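Local coordinates for protein JamJ (Lyngbya majuscula, PDB 5DOZ) that binds NADPH as the enoyl reductase domain of a polyketide synthase and probably uses it in a reductive step that forms a cyclopropane ring, at residues F139-H144 / G165-A170; G222-F227 / V242-G247; R248-S253 / F273-L278. One frame throughout, in Å; residues are numbered along the deposited sequence.

Interaction 1 (F139-H144 / G165-A170); sequences FFTAYH and GGTGQA. With NDP (NADPH dihydro-nicotinamide-adenine-dinucleotide phosphate), chain E.
Phe139 lays the face of its ring against Ala170: the methyl CB sits 3.6 Å from the ring centroid and only 6° off the normal, a CH-pi contact over the middle of the ring. The two helices come close here, with Phe139 N also 3.7 Å from Ala170 CB. Phe299 meets the Phe139 ring edge-to-face, so an alanine here would probably open a gap beside the Ala170 methyl and leave Phe299 without its aromatic partner. Two residues on, Thr141 faces the nicotinamide as well as Thr167. Its OG1, beside the backbone N (chi1 -55°) and hydrogen-bonded to the carbonyl of Ile137, lies 3.3 Å from C4N of the nicotinamide, the carbon that carries the hydride in NADPH. Its CB also touches Thr167 CG2. Ala142 then closes the interface, its CB 4.0 Å from that of Ala170; methyl meets methyl here, consistent with the 8.2 Å approach of the axes of the two short helical segments, which cross at -56°. The start of helix 166-177 also grips the pyrophosphate. Gly166 N bonds O2A of NDP, while Thr167 holds O1N twice, through its backbone N and through OG1 at 2.7 Å. Gly165, the N-cap residue, passes so near the cofactor that a CB would run into O5B. A helix N-terminus with glycines and backbone N-H groups turned to the phosphates, where the helix dipole would probably favour their negative charge, is the dinucleotide-binding turn of a Rossmann fold.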
loop_
_atom_site.group_PDB
_atom_site.type_symbol
_atom_site.label_atom_id
_atom_site.label_comp_id
_atom_site.label_asym_id
_atom_site.label_seq_id
_atom_site.Cartn_x
_atom_site.Cartn_y
_atom_site.Cartn_z
ATOM N N PHE A 139 -1.925 2.765 -4.852
ATOM C CA PHE A 139 -1.967 2.750 -6.310
ATOM C C PHE A 139 -0.743 2.133 -6.982
ATOM O O PHE A 139 -0.890 1.434 -7.980
ATOM C CB PHE A 139 -2.279 4.140 -6.872
ATOM C CG PHE A 139 -3.749 4.460 -6.885
ATOM C CD1 PHE A 139 -4.554 4.045 -7.945
ATOM C CD2 PHE A 139 -4.334 5.159 -5.835
ATOM C CE1 PHE A 139 -5.914 4.334 -7.964
ATOM C CE2 PHE A 139 -5.690 5.450 -5.845
ATOM C CZ PHE A 139 -6.482 5.038 -6.912
ATOM N N PHE A 140 0.453 2.383 -6.443
ATOM C CA PHE A 140 1.668 1.761 -6.986
ATOM C C PHE A 140 1.689 0.248 -6.762
ATOM O O PHE A 140 2.151 -0.489 -7.632
ATOM C CB PHE A 140 2.940 2.400 -6.419
ATOM C CG PHE A 140 3.257 3.764 -6.985
ATOM C CD1 PHE A 140 2.319 4.795 -6.956
ATOM C CD2 PHE A 140 4.508 4.024 -7.523
ATOM C CE1 PHE A 140 2.620 6.047 -7.465
ATOM C CE2 PHE A 140 4.821 5.277 -8.034
ATOM C CZ PHE A 140 3.877 6.291 -8.000
ATOM N N THR A 141 1.193 -0.211 -5.610
ATOM C CA THR A 141 1.071 -1.651 -5.348
ATOM C C THR A 141 0.008 -2.271 -6.256
ATOM O O THR A 141 0.243 -3.310 -6.875
ATOM C CB THR A 141 0.732 -1.953 -3.871
ATOM O OG1 THR A 141 1.699 -1.327 -3.018
ATOM C CG2 THR A 141 0.717 -3.464 -3.597
ATOM N N ALA A 142 -1.152 -1.621 -6.335
ATOM C CA ALA A 142 -2.248 -2.094 -7.177
ATOM C C ALA A 142 -1.839 -2.120 -8.641
ATOM O O ALA A 142 -2.076 -3.112 -9.334
ATOM C CB ALA A 142 -3.494 -1.244 -6.979
ATOM N N TYR A 143 -1.201 -1.045 -9.104
ATOM C CA TYR A 143 -0.753 -0.975 -10.488
ATOM C C TYR A 143 0.257 -2.070 -10.801
ATOM O O TYR A 143 0.082 -2.811 -11.775
ATOM C CB TYR A 143 -0.177 0.401 -10.857
ATOM C CG TYR A 143 0.220 0.486 -12.323
ATOM C CD1 TYR A 143 1.444 -0.037 -12.770
ATOM C CD2 TYR A 143 -0.636 1.054 -13.267
ATOM C CE1 TYR A 143 1.804 0.018 -14.113
ATOM C CE2 TYR A 143 -0.279 1.116 -14.615
ATOM C CZ TYR A 143 0.939 0.596 -15.029
ATOM O OH TYR A 143 1.300 0.648 -16.358
ATOM N N HIS A 144 1.311 -2.170 -9.990
ATOM C CA HIS A 144 2.358 -3.161 -10.239
ATOM C C HIS A 144 1.789 -4.582 -10.279
ATOM O O HIS A 144 2.047 -5.335 -11.224
ATOM C CB HIS A 144 3.490 -3.056 -9.217
ATOM C CG HIS A 144 4.682 -3.898 -9.553
ATOM N ND1 HIS A 144 5.493 -3.641 -10.638
ATOM C CD2 HIS A 144 5.207 -4.988 -8.943
ATOM C CE1 HIS A 144 6.459 -4.542 -10.687
ATOM N NE2 HIS A 144 6.308 -5.371 -9.670
ATOM N N GLY A 165 -9.832 -1.613 2.372
ATOM C CA GLY A 165 -8.556 -1.031 2.804
ATOM C C GLY A 165 -7.920 -0.178 1.724
ATOM O O GLY A 165 -8.499 0.008 0.664
ATOM N N GLY A 166 -6.723 0.337 1.989
ATOM C CA GLY A 166 -6.027 1.216 1.049
ATOM C C GLY A 166 -5.706 0.571 -0.285
ATOM O O GLY A 166 -6.133 1.056 -1.346
ATOM N N THR A 167 -4.951 -0.526 -0.233
ATOM C CA THR A 167 -4.543 -1.250 -1.441
ATOM C C THR A 167 -5.724 -1.805 -2.241
ATOM O O THR A 167 -5.721 -1.765 -3.470
ATOM C CB THR A 167 -3.556 -2.389 -1.122
ATOM O OG1 THR A 167 -4.090 -3.208 -0.069
ATOM C CG2 THR A 167 -2.211 -1.816 -0.690
ATOM N N GLY A 168 -6.722 -2.327 -1.540
ATOM C CA GLY A 168 -7.898 -2.896 -2.186
ATOM C C GLY A 168 -8.731 -1.838 -2.879
ATOM O O GLY A 168 -9.235 -2.060 -3.984
ATOM N N GLN A 169 -8.863 -0.681 -2.233
ATOM C CA GLN A 169 -9.600 0.449 -2.799
ATOM C C GLN A 169 -8.967 0.984 -4.084
ATOM O O GLN A 169 -9.678 1.353 -5.023
ATOM C CB GLN A 169 -9.752 1.569 -1.761
ATOM C CG GLN A 169 -10.834 1.297 -0.727
ATOM C CD GLN A 169 -12.223 1.524 -1.281
ATOM O OE1 GLN A 169 -12.596 2.650 -1.583
ATOM N NE2 GLN A 169 -12.994 0.454 -1.424
ATOM N N ALA A 170 -7.636 1.027 -4.126
ATOM C CA ALA A 170 -6.938 1.467 -5.337
ATOM C C ALA A 170 -7.132 0.458 -6.468
ATOM O O ALA A 170 -7.450 0.833 -7.599
ATOM C CB ALA A 170 -5.463 1.695 -5.056
HETATM P PA NDP E . -5.365 -1.968 5.435
HETATM O O1A NDP E . -5.162 -2.047 6.935
HETATM O O2A NDP E . -5.926 -0.718 4.812
HETATM O O5B NDP E . -6.336 -3.170 4.989
HETATM C C5B NDP E . -6.592 -4.291 5.827
HETATM C C4B NDP E . -7.978 -4.799 5.468
HETATM O O4B NDP E . -8.047 -6.202 5.744
HETATM C C3B NDP E . -9.087 -4.145 6.285
HETATM O O3B NDP E . -9.682 -3.035 5.605
HETATM C C2B NDP E . -10.111 -5.241 6.417
HETATM O O2B NDP E . -11.079 -5.065 5.395
HETATM C C1B NDP E . -9.377 -6.538 6.126
HETATM N N9A NDP E . -9.331 -7.411 7.314
HETATM C C8A NDP E . -9.059 -7.034 8.574
HETATM N N7A NDP E . -9.101 -8.099 9.405
HETATM C C5A NDP E . -9.404 -9.182 8.663
HETATM C C6A NDP E . -9.603 -10.629 8.903
HETATM N N6A NDP E . -9.479 -11.149 10.143
HETATM N N1A NDP E . -9.912 -11.415 7.839
HETATM C C2A NDP E . -10.039 -10.921 6.594
HETATM N N3A NDP E . -9.869 -9.616 6.313
HETATM C C4A NDP E . -9.555 -8.721 7.284
HETATM O O3 NDP E . -3.990 -2.391 4.710
HETATM P PN NDP E . -3.578 -2.106 3.180
HETATM O O1N NDP E . -4.793 -2.118 2.302
HETATM O O2N NDP E . -2.654 -0.921 3.148
HETATM O O5D NDP E . -2.701 -3.407 2.809
HETATM C C5D NDP E . -3.239 -4.733 2.903
HETATM C C4D NDP E . -2.114 -5.755 3.070
HETATM O O4D NDP E . -1.143 -5.626 2.028
HETATM C C3D NDP E . -1.348 -5.573 4.365
HETATM O O3D NDP E . -1.043 -6.874 4.862
HETATM C C2D NDP E . -0.079 -4.846 3.957
HETATM O O2D NDP E . 1.026 -5.056 4.849
HETATM C C1D NDP E . 0.163 -5.398 2.564
HETATM N N1N NDP E . 0.899 -4.467 1.708
HETATM C C2N NDP E . 1.918 -4.953 0.986
HETATM C C3N NDP E . 2.492 -4.224 -0.049
HETATM C C7N NDP E . 3.456 -4.896 -0.985
HETATM O O7N NDP E . 4.316 -4.251 -1.561
HETATM N N7N NDP E . 3.347 -6.208 -1.176
HETATM C C4N NDP E . 2.253 -2.730 -0.135
HETATM C C5N NDP E . 1.054 -2.354 0.610
HETATM C C6N NDP E . 0.480 -3.196 1.561
HETATM P P2B NDP E . -12.545 -5.687 5.529
HETATM O O1X NDP E . -13.102 -5.095 6.804
HETATM O O2X NDP E . -13.199 -5.204 4.272
HETATM O O3X NDP E . -12.327 -7.179 5.575
#

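Interaction 2 (G222-F227 / V242-G247)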
loop_
_atom_site.group_PDB
_atom_site.type_symbol
_atom_site.label_atom_id
_atom_site.label_comp_id
_atom_site.label_asym_id
_atom_site.label_seq_id
_atom_site.Cartn_x
_atom_site.Cartn_y
_atom_site.Cartn_z
ATOM N N GLY A 222 -14.653 -19.322 -12.428
ATOM C CA GLY A 222 -13.927 -18.549 -11.430
ATOM C C GLY A 222 -13.397 -17.261 -12.020
ATOM O O GLY A 222 -13.995 -16.695 -12.936
ATOM N N VAL A 223 -12.264 -16.807 -11.498
ATOM C CA VAL A 223 -11.676 -15.533 -11.896
ATOM C C VAL A 223 -10.290 -15.722 -12.500
ATOM O O VAL A 223 -9.531 -16.598 -12.082
ATOM C CB VAL A 223 -11.596 -14.531 -10.711
ATOM C CG1 VAL A 223 -12.981 -14.033 -10.329
ATOM C CG2 VAL A 223 -10.893 -15.146 -9.506
ATOM N N ASP A 224 -9.959 -14.874 -13.467
ATOM C CA ASP A 224 -8.665 -14.922 -14.145
ATOM C C ASP A 224 -7.549 -14.333 -13.284
ATOM O O ASP A 224 -6.381 -14.692 -13.438
ATOM C CB ASP A 224 -8.752 -14.184 -15.481
ATOM C CG ASP A 224 -9.841 -14.738 -16.373
ATOM O OD1 ASP A 224 -9.692 -15.890 -16.845
ATOM O OD2 ASP A 224 -10.847 -14.029 -16.596
ATOM N N VAL A 225 -7.920 -13.427 -12.383
ATOM C CA VAL A 225 -6.957 -12.724 -11.540
ATOM C C VAL A 225 -7.464 -12.614 -10.101
ATOM O O VAL A 225 -8.621 -12.255 -9.872
ATOM C CB VAL A 225 -6.655 -11.305 -12.090
ATOM C CG1 VAL A 225 -5.629 -10.588 -11.219
ATOM C CG2 VAL A 225 -6.161 -11.369 -13.535
ATOM N N ILE A 226 -6.597 -12.937 -9.142
ATOM C CA ILE A 226 -6.841 -12.612 -7.735
ATOM C C ILE A 226 -5.799 -11.607 -7.245
ATOM O O ILE A 226 -4.600 -11.782 -7.476
ATOM C CB ILE A 226 -6.823 -13.858 -6.820
ATOM C CG1 ILE A 226 -7.889 -14.863 -7.262
ATOM C CG2 ILE A 226 -7.078 -13.469 -5.366
ATOM C CD1 ILE A 226 -7.855 -16.172 -6.507
ATOM N N PHE A 227 -6.275 -10.556 -6.578
ATOM C CA PHE A 227 -5.421 -9.588 -5.901
ATOM C C PHE A 227 -5.609 -9.835 -4.405
ATOM O O PHE A 227 -6.618 -9.426 -3.822
ATOM C CB PHE A 227 -5.834 -8.168 -6.305
ATOM C CG PHE A 227 -4.984 -7.076 -5.711
ATOM C CD1 PHE A 227 -3.780 -6.711 -6.302
ATOM C CD2 PHE A 227 -5.409 -6.383 -4.581
ATOM C CE1 PHE A 227 -3.004 -5.693 -5.766
ATOM C CE2 PHE A 227 -4.636 -5.366 -4.039
ATOM C CZ PHE A 227 -3.434 -5.021 -4.633
ATOM N N VAL A 242 -10.957 -20.738 -6.772
ATOM C CA VAL A 242 -11.704 -19.765 -7.579
ATOM C C VAL A 242 -10.896 -19.226 -8.759
ATOM O O VAL A 242 -11.424 -18.501 -9.600
ATOM C CB VAL A 242 -12.263 -18.587 -6.740
ATOM C CG1 VAL A 242 -13.315 -19.081 -5.768
ATOM C CG2 VAL A 242 -11.159 -17.844 -6.002
ATOM N N LEU A 243 -9.619 -19.586 -8.815
ATOM C CA LEU A 243 -8.731 -19.128 -9.875
ATOM C C LEU A 243 -8.952 -19.973 -11.136
ATOM O O LEU A 243 -8.890 -21.207 -11.089
ATOM C CB LEU A 243 -7.279 -19.206 -9.392
ATOM C CG LEU A 243 -6.176 -18.271 -9.898
ATOM C CD1 LEU A 243 -6.644 -16.838 -10.119
ATOM C CD2 LEU A 243 -5.017 -18.298 -8.912
ATOM N N ALA A 244 -9.227 -19.295 -12.250
ATOM C CA ALA A 244 -9.482 -19.943 -13.537
ATOM C C ALA A 244 -8.250 -20.674 -14.066
ATOM O O ALA A 244 -7.164 -20.591 -13.478
ATOM C CB ALA A 244 -9.968 -18.918 -14.557
ATOM N N LEU A 245 -8.419 -21.391 -15.177
ATOM C CA LEU A 245 -7.293 -22.050 -15.822
ATOM C C LEU A 245 -6.350 -20.984 -16.362
ATOM O O LEU A 245 -6.781 -20.055 -17.053
ATOM C CB LEU A 245 -7.758 -23.004 -16.930
ATOM C CG LEU A 245 -6.714 -23.958 -17.526
ATOM C CD1 LEU A 245 -6.290 -25.007 -16.507
ATOM C CD2 LEU A 245 -7.238 -24.625 -18.793
ATOM N N GLU A 246 -5.069 -21.123 -16.024
ATOM C CA GLU A 246 -4.026 -20.147 -16.371
ATOM C C GLU A 246 -4.117 -18.879 -15.519
ATOM O O GLU A 246 -3.380 -17.925 -15.756
ATOM C CB GLU A 246 -4.052 -19.766 -17.864
ATOM C CG GLU A 246 -4.050 -20.920 -18.858
ATOM C CD GLU A 246 -4.307 -20.446 -20.283
ATOM O OE1 GLU A 246 -3.352 -20.002 -20.950
ATOM O OE2 GLU A 246 -5.465 -20.514 -20.742
ATOM N N GLY A 247 -5.015 -18.867 -14.534
ATOM C CA GLY A 247 -5.217 -17.696 -13.664
ATOM C C GLY A 247 -3.943 -17.140 -13.047
ATOM O O GLY A 247 -2.932 -17.837 -12.967
#
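Val223 and Leu243 pair as parallel neighbours: Val223 uses both its N and its O, bonding to the residues before and after Leu243. Val223 N donates to Val242 O at 2.7 Å, nearly along the C=O axis, and Val223 O accepts from Ala244 N, a straight bond at the hydrogen (173°) although the donor stands above the carbonyl plane. Alpha carbons approach carbonyls too: Gly222 CA lies 3.1 Å from the same Val242 O, and Gly247 CA is close to Asp224 O. A side chain on Gly222 would strike Val242 O, and its positive phi favours glycine as well.

The side chains fill in beside this single bridge. Ile226 meets both Val242 and Leu243: its CD1 tip is 3.7 Å from Val242 CG2, the two side chains crossing at about a right angle, while its CG1 rests on Leu243 CD1. Leu243 has CG anti to the backbone N (chi1 -151°), and the CD1 branch thereby also reaches within 3.5 Å of Val223 O. At the other end the Ala244 methyl sits against Val223 O and touches Asp224 OD1.

Further out, a type II turn from Ala244 to Gly247, closed by Gly247 N to Ala244 O, reverses the chain after the short bridge. Arg267 binds the carbonyls of both Leu243 and Ala244, and Asp269 takes Glu246 N, fixing the turn from outside. Strand 223-228 runs between strands 157-160 and 247-251 of the parallel sheet, with Val223 packed on Arg157 and Leu159, while Val242 rests on Ala211 and Ile214 of helix 210-218.

Interaction 3 (R248-S253 / F273-L278). With NDP (NADPH dihydro-nicotinamide-adenine-dinucleotide phosphate), chain E.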
loop_
_atom_site.group_PDB
_atom_site.type_symbol
_atom_site.label_atom_id
_atom_site.label_comp_id
_atom_site.label_asym_id
_atom_site.label_seq_id
_atom_site.Cartn_x
_atom_site.Cartn_y
_atom_site.Cartn_z
ATOM N N ARG A 248 -3.995 -15.883 -12.609
ATOM C CA ARG A 248 -2.824 -15.200 -12.066
ATOM C C ARG A 248 -3.035 -14.757 -10.611
ATOM O O ARG A 248 -4.018 -14.080 -10.292
ATOM C CB ARG A 248 -2.449 -14.013 -12.954
ATOM C CG ARG A 248 -1.943 -14.417 -14.333
ATOM C CD ARG A 248 -2.459 -13.463 -15.398
ATOM N NE ARG A 248 -3.711 -13.934 -15.974
ATOM C CZ ARG A 248 -4.609 -13.162 -16.586
ATOM N NH1 ARG A 248 -4.420 -11.850 -16.699
ATOM N NH2 ARG A 248 -5.714 -13.714 -17.077
ATOM N N TYR A 249 -2.103 -15.151 -9.743
ATOM C CA TYR A 249 -2.236 -14.958 -8.298
ATOM C C TYR A 249 -1.285 -13.877 -7.804
ATOM O O TYR A 249 -0.092 -14.129 -7.626
ATOM C CB TYR A 249 -1.946 -16.271 -7.555
ATOM C CG TYR A 249 -2.458 -16.339 -6.125
ATOM C CD1 TYR A 249 -2.358 -15.243 -5.252
ATOM C CD2 TYR A 249 -3.003 -17.515 -5.631
ATOM C CE1 TYR A 249 -2.819 -15.320 -3.943
ATOM C CE2 TYR A 249 -3.465 -17.605 -4.328
ATOM C CZ TYR A 249 -3.375 -16.509 -3.488
ATOM O OH TYR A 249 -3.844 -16.620 -2.199
ATOM N N ILE A 250 -1.819 -12.678 -7.583
ATOM C CA ILE A 250 -1.052 -11.589 -6.988
ATOM C C ILE A 250 -1.169 -11.666 -5.466
ATOM O O ILE A 250 -2.235 -11.407 -4.901
ATOM C CB ILE A 250 -1.552 -10.205 -7.453
ATOM C CG1 ILE A 250 -1.747 -10.173 -8.970
ATOM C CG2 ILE A 250 -0.592 -9.110 -6.997
ATOM C CD1 ILE A 250 -2.737 -9.119 -9.430
ATOM N N GLU A 251 -0.069 -12.033 -4.819
ATOM C CA GLU A 251 -0.003 -12.099 -3.368
ATOM C C GLU A 251 0.857 -10.949 -2.850
ATOM O O GLU A 251 2.022 -10.838 -3.228
ATOM C CB GLU A 251 0.582 -13.447 -2.933
ATOM C CG GLU A 251 0.716 -13.610 -1.432
ATOM C CD GLU A 251 -0.624 -13.726 -0.735
ATOM O OE1 GLU A 251 -1.319 -14.743 -0.954
ATOM O OE2 GLU A 251 -0.976 -12.797 0.037
ATOM N N ILE A 252 0.284 -10.095 -2.001
ATOM C CA ILE A 252 1.017 -8.933 -1.461
ATOM C C ILE A 252 1.250 -9.035 0.048
ATOM O O ILE A 252 1.800 -8.118 0.669
ATOM C CB ILE A 252 0.337 -7.579 -1.815
ATOM C CG1 ILE A 252 -0.951 -7.371 -1.008
ATOM C CG2 ILE A 252 0.077 -7.485 -3.314
ATOM C CD1 ILE A 252 -1.579 -6.003 -1.174
ATOM N N SER A 253 0.848 -10.169 0.613
ATOM C CA SER A 253 0.852 -10.400 2.057
ATOM C C SER A 253 2.213 -10.214 2.719
ATOM O O SER A 253 2.326 -9.480 3.705
ATOM C CB SER A 253 0.318 -11.800 2.355
ATOM O OG SER A 253 0.560 -12.167 3.697
ATOM N N PHE A 273 2.367 -14.673 -8.531
ATOM C CA PHE A 273 3.074 -13.397 -8.407
ATOM C C PHE A 273 3.115 -12.882 -6.969
ATOM O O PHE A 273 2.312 -12.021 -6.598
ATOM C CB PHE A 273 2.442 -12.336 -9.310
ATOM C CG PHE A 273 2.700 -12.548 -10.773
ATOM C CD1 PHE A 273 3.969 -12.340 -11.309
ATOM C CD2 PHE A 273 1.672 -12.945 -11.620
ATOM C CE1 PHE A 273 4.204 -12.528 -12.662
ATOM C CE2 PHE A 273 1.902 -13.132 -12.975
ATOM C CZ PHE A 273 3.167 -12.926 -13.495
ATOM N N PRO A 274 4.039 -13.419 -6.148
ATOM C CA PRO A 274 4.311 -12.802 -4.859
ATOM C C PRO A 274 5.288 -11.650 -5.069
ATOM O O PRO A 274 6.328 -11.836 -5.707
ATOM C CB PRO A 274 4.999 -13.926 -4.084
ATOM C CG PRO A 274 5.733 -14.693 -5.140
ATOM C CD PRO A 274 4.862 -14.624 -6.366
ATOM N N PHE A 275 4.969 -10.469 -4.554
ATOM C CA PHE A 275 5.903 -9.353 -4.673
ATOM C C PHE A 275 5.845 -8.419 -3.477
ATOM O O PHE A 275 4.790 -8.226 -2.874
ATOM C CB PHE A 275 5.683 -8.578 -5.983
ATOM C CG PHE A 275 4.547 -7.600 -5.927
ATOM C CD1 PHE A 275 3.245 -8.011 -6.173
ATOM C CD2 PHE A 275 4.781 -6.261 -5.613
ATOM C CE1 PHE A 275 2.200 -7.106 -6.116
ATOM C CE2 PHE A 275 3.735 -5.354 -5.545
ATOM C CZ PHE A 275 2.443 -5.778 -5.804
ATOM N N ASP A 276 7.002 -7.848 -3.154
ATOM C CA ASP A 276 7.139 -6.803 -2.152
ATOM C C ASP A 276 7.572 -5.551 -2.913
ATOM O O ASP A 276 8.671 -5.518 -3.466
ATOM C CB ASP A 276 8.185 -7.232 -1.111
ATOM C CG ASP A 276 8.558 -6.121 -0.127
ATOM O OD1 ASP A 276 8.564 -4.927 -0.500
ATOM O OD2 ASP A 276 8.888 -6.460 1.030
ATOM N N LEU A 277 6.704 -4.537 -2.951
ATOM C CA LEU A 277 6.931 -3.331 -3.761
ATOM C C LEU A 277 8.304 -2.694 -3.540
ATOM O O LEU A 277 9.009 -2.400 -4.503
ATOM C CB LEU A 277 5.817 -2.288 -3.531
ATOM C CG LEU A 277 5.804 -1.016 -4.388
ATOM C CD1 LEU A 277 5.454 -1.319 -5.841
ATOM C CD2 LEU A 277 4.834 0.008 -3.811
ATOM N N LEU A 278 8.682 -2.491 -2.279
ATOM C CA LEU A 278 9.960 -1.842 -1.964
ATOM C C LEU A 278 11.148 -2.739 -2.302
ATOM O O LEU A 278 12.236 -2.246 -2.611
ATOM C CB LEU A 278 10.030 -1.369 -0.500
ATOM C CG LEU A 278 8.848 -0.688 0.218
ATOM C CD1 LEU A 278 9.368 0.231 1.316
ATOM C CD2 LEU A 278 7.888 0.069 -0.697
HETATM P PA NDP E . -5.365 -1.968 5.435
HETATM O O1A NDP E . -5.162 -2.047 6.935
HETATM O O2A NDP E . -5.926 -0.718 4.812
HETATM O O5B NDP E . -6.336 -3.170 4.989
HETATM C C5B NDP E . -6.592 -4.291 5.827
HETATM C C4B NDP E . -7.978 -4.799 5.468
HETATM O O4B NDP E . -8.047 -6.202 5.744
HETATM C C3B NDP E . -9.087 -4.145 6.285
HETATM O O3B NDP E . -9.682 -3.035 5.605
HETATM C C2B NDP E . -10.111 -5.241 6.417
HETATM O O2B NDP E . -11.079 -5.065 5.395
HETATM C C1B NDP E . -9.377 -6.538 6.126
HETATM N N9A NDP E . -9.331 -7.411 7.314
HETATM C C8A NDP E . -9.059 -7.034 8.574
HETATM N N7A NDP E . -9.101 -8.099 9.405
HETATM C C5A NDP E . -9.404 -9.182 8.663
HETATM C C6A NDP E . -9.603 -10.629 8.903
HETATM N N6A NDP E . -9.479 -11.149 10.143
HETATM N N1A NDP E . -9.912 -11.415 7.839
HETATM C C2A NDP E . -10.039 -10.921 6.594
HETATM N N3A NDP E . -9.869 -9.616 6.313
HETATM C C4A NDP E . -9.555 -8.721 7.284
HETATM O O3 NDP E . -3.990 -2.391 4.710
HETATM P PN NDP E . -3.578 -2.106 3.180
HETATM O O1N NDP E . -4.793 -2.118 2.302
HETATM O O2N NDP E . -2.654 -0.921 3.148
HETATM O O5D NDP E . -2.701 -3.407 2.809
HETATM C C5D NDP E . -3.239 -4.733 2.903
HETATM C C4D NDP E . -2.114 -5.755 3.070
HETATM O O4D NDP E . -1.143 -5.626 2.028
HETATM C C3D NDP E . -1.348 -5.573 4.365
HETATM O O3D NDP E . -1.043 -6.874 4.862
HETATM C C2D NDP E . -0.079 -4.846 3.957
HETATM O O2D NDP E . 1.026 -5.056 4.849
HETATM C C1D NDP E . 0.163 -5.398 2.564
HETATM N N1N NDP E . 0.899 -4.467 1.708
HETATM C C2N NDP E . 1.918 -4.953 0.986
HETATM C C3N NDP E . 2.492 -4.224 -0.049
HETATM C C7N NDP E . 3.456 -4.896 -0.985
HETATM O O7N NDP E . 4.316 -4.251 -1.561
HETATM N N7N NDP E . 3.347 -6.208 -1.176
HETATM C C4N NDP E . 2.253 -2.730 -0.135
HETATM C C5N NDP E . 1.054 -2.354 0.610
HETATM C C6N NDP E . 0.480 -3.196 1.561
HETATM P P2B NDP E . -12.545 -5.687 5.529
HETATM O O1X NDP E . -13.102 -5.095 6.804
HETATM O O2X NDP E . -13.199 -5.204 4.272
HETATM O O3X NDP E . -12.327 -7.179 5.575
#
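The Phe275 ring has the nicotinamide amide nitrogen N7N of NDP over one face and Ile250 CG2 at its edge, in the ring plane, 3.5 Å from CE1. Ile252 CG2 comes equally near CE1 but obliquely, and His144 meets the ring edge-to-face. With CG between the backbone N and the carbonyl carbon (chi1 81°), the ring lies alongside the two isoleucines, all pointing the same way. Phe273, two residues earlier and still in the strand, has Arg248 CG at its edge, and its CB touches Tyr249 O.

These rings belong to the last beta-alpha-beta unit of the Rossmann sheet, strand 247-251, helix 260-266 and strand 271-274, the last being an outermost strand. The parallel ladder pairs Ile250 with Phe273 and Glu251 with Pro274. Phe273 N donates to Tyr249 O at 2.7 Å, Phe273 O accepts from Glu251 N with the donor well above the carbonyl plane, and Phe275 N bonds Glu251 O at 3.3 Å, almost in line with the carbonyl. Between them Pro274 CA approaches Glu251 O in a CA-H...O contact. Away from the ladder, Arg248 forms a salt bridge with Glu156 and Tyr249 OH is bound by Asn239.

Just past the two strands the backbones form part of the nicotinamide site. Ile252 packs its CD1 3.3 Å from O4D of the ribose, while the carboxamide is gripped at both ends, which should fix its rotation. Its N7N gives one hydrogen bond to Ile252 O at 3.1 Å. A second runs from N7N to Phe275 O at 3.0 Å. On the other side of the amide, Leu277 N donates to O7N at 2.8 Å.

How the interactions relate
Along the chain the three come in series, each closing before the next opens. Interaction 2 and interaction 3 lie about 15 Å apart between centres and share the six-stranded parallel sheet: strands 223-228 and 247-251 are neighbours, and strand 243-244 leads by a turn into 247-251. Interaction 1, about 12 Å from interaction 3 and 19 Å from interaction 2, comes from helices 136-149 and 166-177 packed against that sheet, with Phe227 touching Thr167 and Ala142. Interactions 1 and 3 both reach NADPH, one at the pyrophosphate and C4N, the other at the carboxamide, and meet through Thr141, Phe275 and Leu277. Interaction 2 sits farther out in the same nucleotide-binding fold.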